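TRAS1 ORF2p (Bombyx mori, PDB 1WDU) is the N-terminal endonuclease domain of a telomere-specific non-LTR retrotransposon protein and probably nicks telomeric DNA where the element inserts. Local coordinates at residues Q173-G176 and T177-E180; I137-V140 and E141-M144. The protein carries 1 engineered substitution. One frame throughout, in Å; residues are numbered along the deposited sequence.

Along the chain, interaction 2 comes first, at the C-terminal end of helix 131-142, the crossover helix between the parallel strands 116-123 and 149-154. Interaction 1 follows on helix 169-181, after strand 149-154. Each is a local contact within one continuous run, so neither closes a long loop; they stand in series, neither nesting nor crossing. Their centres lie about 13 Å apart, and they touch through a salt bridge, Glu180 OE1 to Lys138 NZ at 3.1 Å, that links the two helices. Together they belong to one flank of the four-layered alpha/beta sandwich of this DNase I-like endonuclease domain.

Interaction 1: residues Q173-G176 and T177-E180; sequences QLMG and TLGE
Gln173 O is gripped twice by Thr177: the amide N lies 3.0 Å from Gln173 O, and Thr177 OG1 donates to the same oxygen at 3.1 Å. The two donors arrive from opposite faces of the carbonyl plane, the hydroxyl tilted 33° from it. Thr177 OG1 stands anti to its own carbonyl carbon (chi1 -63°), which turns the hydroxyl back toward the preceding helical turn. A valine in place of Thr177 would probably cost Gln173 O its second donor, leaving the backbone amide as its one grip within these two segments. The same i to i+4 pattern continues through Leu178 N to Leu174 O at 2.8 Å, Gly179 N to Met175 O, and Glu180 N to Gly176 O, regular alpha-helical bonding. On the buried side Leu174 and Leu178 meet by their CD1 methyls, 3.4 Å apart, their side chains crossing at a slant. The bend of Met175 at chi2 brings its SD to 3.9 Å from Leu178 CD2, so Leu178 is touched through both its methyl branches. Within the fold, Leu174 and Thr177 pack on Leu134 of helix 131-142, Met175 and Leu178 on Ile185 of strand 184-185, and Leu174 and Met175 on Trp162, placing helix 169-181 between its neighbouring helix, that short strand and the loop after strand 149-154.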
loop_
_atom_site.group_PDB
_atom_site.type_symbol
_atom_site.label_atom_id
_atom_site.label_comp_id
_atom_site.label_asym_id
_atom_site.label_seq_id
_atom_site.Cartn_x
_atom_site.Cartn_y
_atom_site.Cartn_z
ATOM N N GLN A 173 12.981 12.104 5.718
ATOM C CA GLN A 173 13.469 11.797 4.370
ATOM C C GLN A 173 12.303 11.458 3.451
ATOM O O GLN A 173 12.250 11.926 2.309
ATOM C CB GLN A 173 14.465 10.629 4.386
ATOM C CG GLN A 173 15.837 10.988 4.977
ATOM C CD GLN A 173 16.948 10.049 4.521
ATOM O OE1 GLN A 173 17.232 9.941 3.323
ATOM N NE2 GLN A 173 17.582 9.365 5.478
ATOM N N LEU A 174 11.367 10.647 3.945
ATOM C CA LEU A 174 10.191 10.275 3.146
ATOM C C LEU A 174 9.367 11.523 2.822
ATOM O O LEU A 174 8.972 11.726 1.679
ATOM C CB LEU A 174 9.323 9.249 3.897
ATOM C CG LEU A 174 8.031 8.780 3.207
ATOM C CD1 LEU A 174 8.324 8.369 1.776
ATOM C CD2 LEU A 174 7.423 7.611 3.981
ATOM N N MET A 175 9.109 12.360 3.826
ATOM C CA MET A 175 8.347 13.590 3.600
ATOM C C MET A 175 9.044 14.472 2.565
ATOM O O MET A 175 8.393 15.074 1.707
ATOM C CB MET A 175 8.187 14.384 4.905
ATOM C CG MET A 175 7.023 13.946 5.795
ATOM S SD MET A 175 5.436 13.879 4.903
ATOM C CE MET A 175 5.036 15.632 4.730
ATOM N N GLY A 176 10.372 14.552 2.657
ATOM C CA GLY A 176 11.136 15.362 1.725
ATOM C C GLY A 176 10.918 14.862 0.312
ATOM O O GLY A 176 10.688 15.641 -0.617
ATOM N N THR A 177 10.990 13.545 0.154
ATOM C CA THR A 177 10.775 12.929 -1.143
ATOM C C THR A 177 9.347 13.209 -1.606
ATOM O O THR A 177 9.122 13.558 -2.766
ATOM C CB THR A 177 11.026 11.414 -1.064
ATOM O OG1 THR A 177 12.399 11.192 -0.718
ATOM C CG2 THR A 177 10.725 10.739 -2.389
ATOM N N LEU A 178 8.377 13.069 -0.710
ATOM C CA LEU A 178 6.996 13.341 -1.099
ATOM C C LEU A 178 6.872 14.763 -1.628
ATOM O O LEU A 178 6.239 14.995 -2.658
ATOM C CB LEU A 178 6.050 13.148 0.082
ATOM C CG LEU A 178 5.477 11.743 0.287
ATOM C CD1 LEU A 178 6.529 10.674 0.016
ATOM C CD2 LEU A 178 4.935 11.651 1.710
ATOM N N GLY A 179 7.492 15.707 -0.918
ATOM C CA GLY A 179 7.450 17.104 -1.319
ATOM C C GLY A 179 7.975 17.360 -2.723
ATOM O O GLY A 179 7.395 18.137 -3.476
ATOM N N GLU A 180 9.076 16.708 -3.077
ATOM C CA GLU A 180 9.667 16.866 -4.398
ATOM C C GLU A 180 8.783 16.297 -5.501
ATOM O O GLU A 180 8.773 16.802 -6.630
ATOM C CB GLU A 180 11.025 16.165 -4.451
ATOM C CG GLU A 180 12.153 16.904 -3.763
ATOM C CD GLU A 180 13.327 15.991 -3.454
ATOM O OE1 GLU A 180 13.666 15.139 -4.310
ATOM O OE2 GLU A 180 13.911 16.131 -2.355
#

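Interaction 2: residues I137-V140 and E141-M144; sequences IKRV and ERKM
Arg139 and Lys143, one turn apart, lie side by side and point the same way, while Arg142 slants across Arg139 from the same stretch of helix. Arg139 has CG anti to the backbone N (chi1 -176°) and runs extended as far as NE; Lys143 is extended too. Both chains run out in the same direction and draw near only at their ends, Arg139 NH2 3.5 Å from Lys143 NZ. The two positive ends probably repel each other; the Arg139 guanidinium is also held through NH1, which bonds to Gln99 O. Arg142 takes a different course: its CG sits between the backbone N and the carbonyl carbon (chi1 76°), and a bend at chi3 carries the guanidinium back over the preceding turn. There Arg142 NH1 comes within 3.5 Å of Arg139 CG, which lies at the guanidinium edge near its plane, with Arg139 CB at that edge as well. The two guanidinium planes are turned 49° apart, and Arg139 offers its CG and CB, not its guanidinium, to the Arg142 edge.

Beneath the side chains the helix bonding runs to its end: Arg142 N bonds Lys138 O at 2.9 Å, flanked by the bonds from Glu141 N to Ile137 O and from Lys143 N to Arg139 O. Lys143 is the first residue to leave helical backbone angles. Lys138 reaches the other way, to Glu180 of helix 169-181. Ile137 and Val140 face the sheet, both resting on Phe151 of strand 149-154, with Val140 also on Ile105 and Val107 of strand 105-111; Ile137 and Glu141 touch Leu181, so this end of the helix of the beta-alpha-beta unit rests on the sheet with helix 169-181 alongside.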
loop_
_atom_site.group_PDB
_atom_site.type_symbol
_atom_site.label_atom_id
_atom_site.label_comp_id
_atom_site.label_asym_id
_atom_site.label_seq_id
_atom_site.Cartn_x
_atom_site.Cartn_y
_atom_site.Cartn_z
ATOM N N ILE A 137 10.992 5.175 -5.409
ATOM C CA ILE A 137 9.748 5.941 -5.461
ATOM C C ILE A 137 9.871 6.966 -6.575
ATOM O O ILE A 137 8.948 7.144 -7.363
ATOM C CB ILE A 137 9.447 6.676 -4.121
ATOM C CG1 ILE A 137 9.263 5.648 -2.997
ATOM C CG2 ILE A 137 8.201 7.570 -4.262
ATOM C CD1 ILE A 137 8.245 4.580 -3.302
ATOM N N LYS A 138 11.023 7.630 -6.638
ATOM C CA LYS A 138 11.277 8.630 -7.672
ATOM C C LYS A 138 11.195 7.991 -9.055
ATOM O O LYS A 138 10.494 8.486 -9.932
ATOM C CB LYS A 138 12.661 9.261 -7.478
ATOM C CG LYS A 138 12.823 10.008 -6.157
ATOM C CD LYS A 138 14.093 10.861 -6.128
ATOM C CE LYS A 138 14.157 11.708 -4.852
ATOM N NZ LYS A 138 15.369 12.586 -4.774
ATOM N N ARG A 139 11.913 6.885 -9.234
ATOM C CA ARG A 139 11.933 6.163 -10.501
ATOM C C ARG A 139 10.519 5.836 -10.973
ATOM O O ARG A 139 10.203 5.990 -12.160
ATOM C CB ARG A 139 12.752 4.877 -10.353
ATOM C CG ARG A 139 12.921 4.068 -11.637
ATOM C CD ARG A 139 14.174 3.195 -11.559
ATOM N NE ARG A 139 14.422 2.447 -12.789
ATOM C CZ ARG A 139 13.841 1.290 -13.100
ATOM N NH1 ARG A 139 12.970 0.734 -12.266
ATOM N NH2 ARG A 139 14.131 0.688 -14.248
ATOM N N VAL A 140 9.666 5.395 -10.046
ATOM C CA VAL A 140 8.283 5.061 -10.389
ATOM C C VAL A 140 7.529 6.318 -10.803
ATOM O O VAL A 140 6.802 6.314 -11.785
ATOM C CB VAL A 140 7.530 4.397 -9.190
ATOM C CG1 VAL A 140 6.055 4.271 -9.507
ATOM C CG2 VAL A 140 8.107 3.019 -8.898
ATOM N N GLU A 141 7.720 7.399 -10.054
ATOM C CA GLU A 141 7.040 8.658 -10.330
ATOM C C GLU A 141 7.388 9.275 -11.695
ATOM O O GLU A 141 6.494 9.673 -12.446
ATOM C CB GLU A 141 7.345 9.650 -9.201
ATOM C CG GLU A 141 6.248 10.680 -8.919
ATOM C CD GLU A 141 6.290 11.874 -9.852
ATOM O OE1 GLU A 141 5.404 12.749 -9.734
ATOM O OE2 GLU A 141 7.207 11.944 -10.699
ATOM N N ARG A 142 8.676 9.347 -12.028
ATOM C CA ARG A 142 9.080 9.950 -13.299
ATOM C C ARG A 142 8.811 9.058 -14.506
ATOM O O ARG A 142 8.292 9.512 -15.518
ATOM C CB ARG A 142 10.569 10.331 -13.274
ATOM C CG ARG A 142 11.543 9.169 -13.422
ATOM C CD ARG A 142 12.969 9.671 -13.628
ATOM N NE ARG A 142 13.676 8.906 -14.655
ATOM C CZ ARG A 142 14.075 7.643 -14.524
ATOM N NH1 ARG A 142 13.850 6.984 -13.397
ATOM N NH2 ARG A 142 14.683 7.030 -15.533
ATOM N N LYS A 143 9.164 7.786 -14.384
ATOM C CA LYS A 143 8.988 6.828 -15.458
ATOM C C LYS A 143 7.541 6.359 -15.566
ATOM O O LYS A 143 7.242 5.426 -16.306
ATOM C CB LYS A 143 9.916 5.632 -15.212
ATOM C CG LYS A 143 9.995 4.628 -16.341
ATOM C CD LYS A 143 11.147 3.663 -16.113
ATOM C CE LYS A 143 11.353 2.758 -17.318
ATOM N NZ LYS A 143 12.558 1.895 -17.174
ATOM N N MET A 144 6.640 7.017 -14.846
ATOM C CA MET A 144 5.239 6.613 -14.867
ATOM C C MET A 144 4.261 7.788 -14.898
ATOM O O MET A 144 3.064 7.610 -14.660
ATOM C CB MET A 144 4.953 5.738 -13.644
ATOM C CG MET A 144 3.846 4.731 -13.821
ATOM S SD MET A 144 4.205 3.600 -15.170
ATOM C CE MET A 144 2.898 4.102 -16.327
#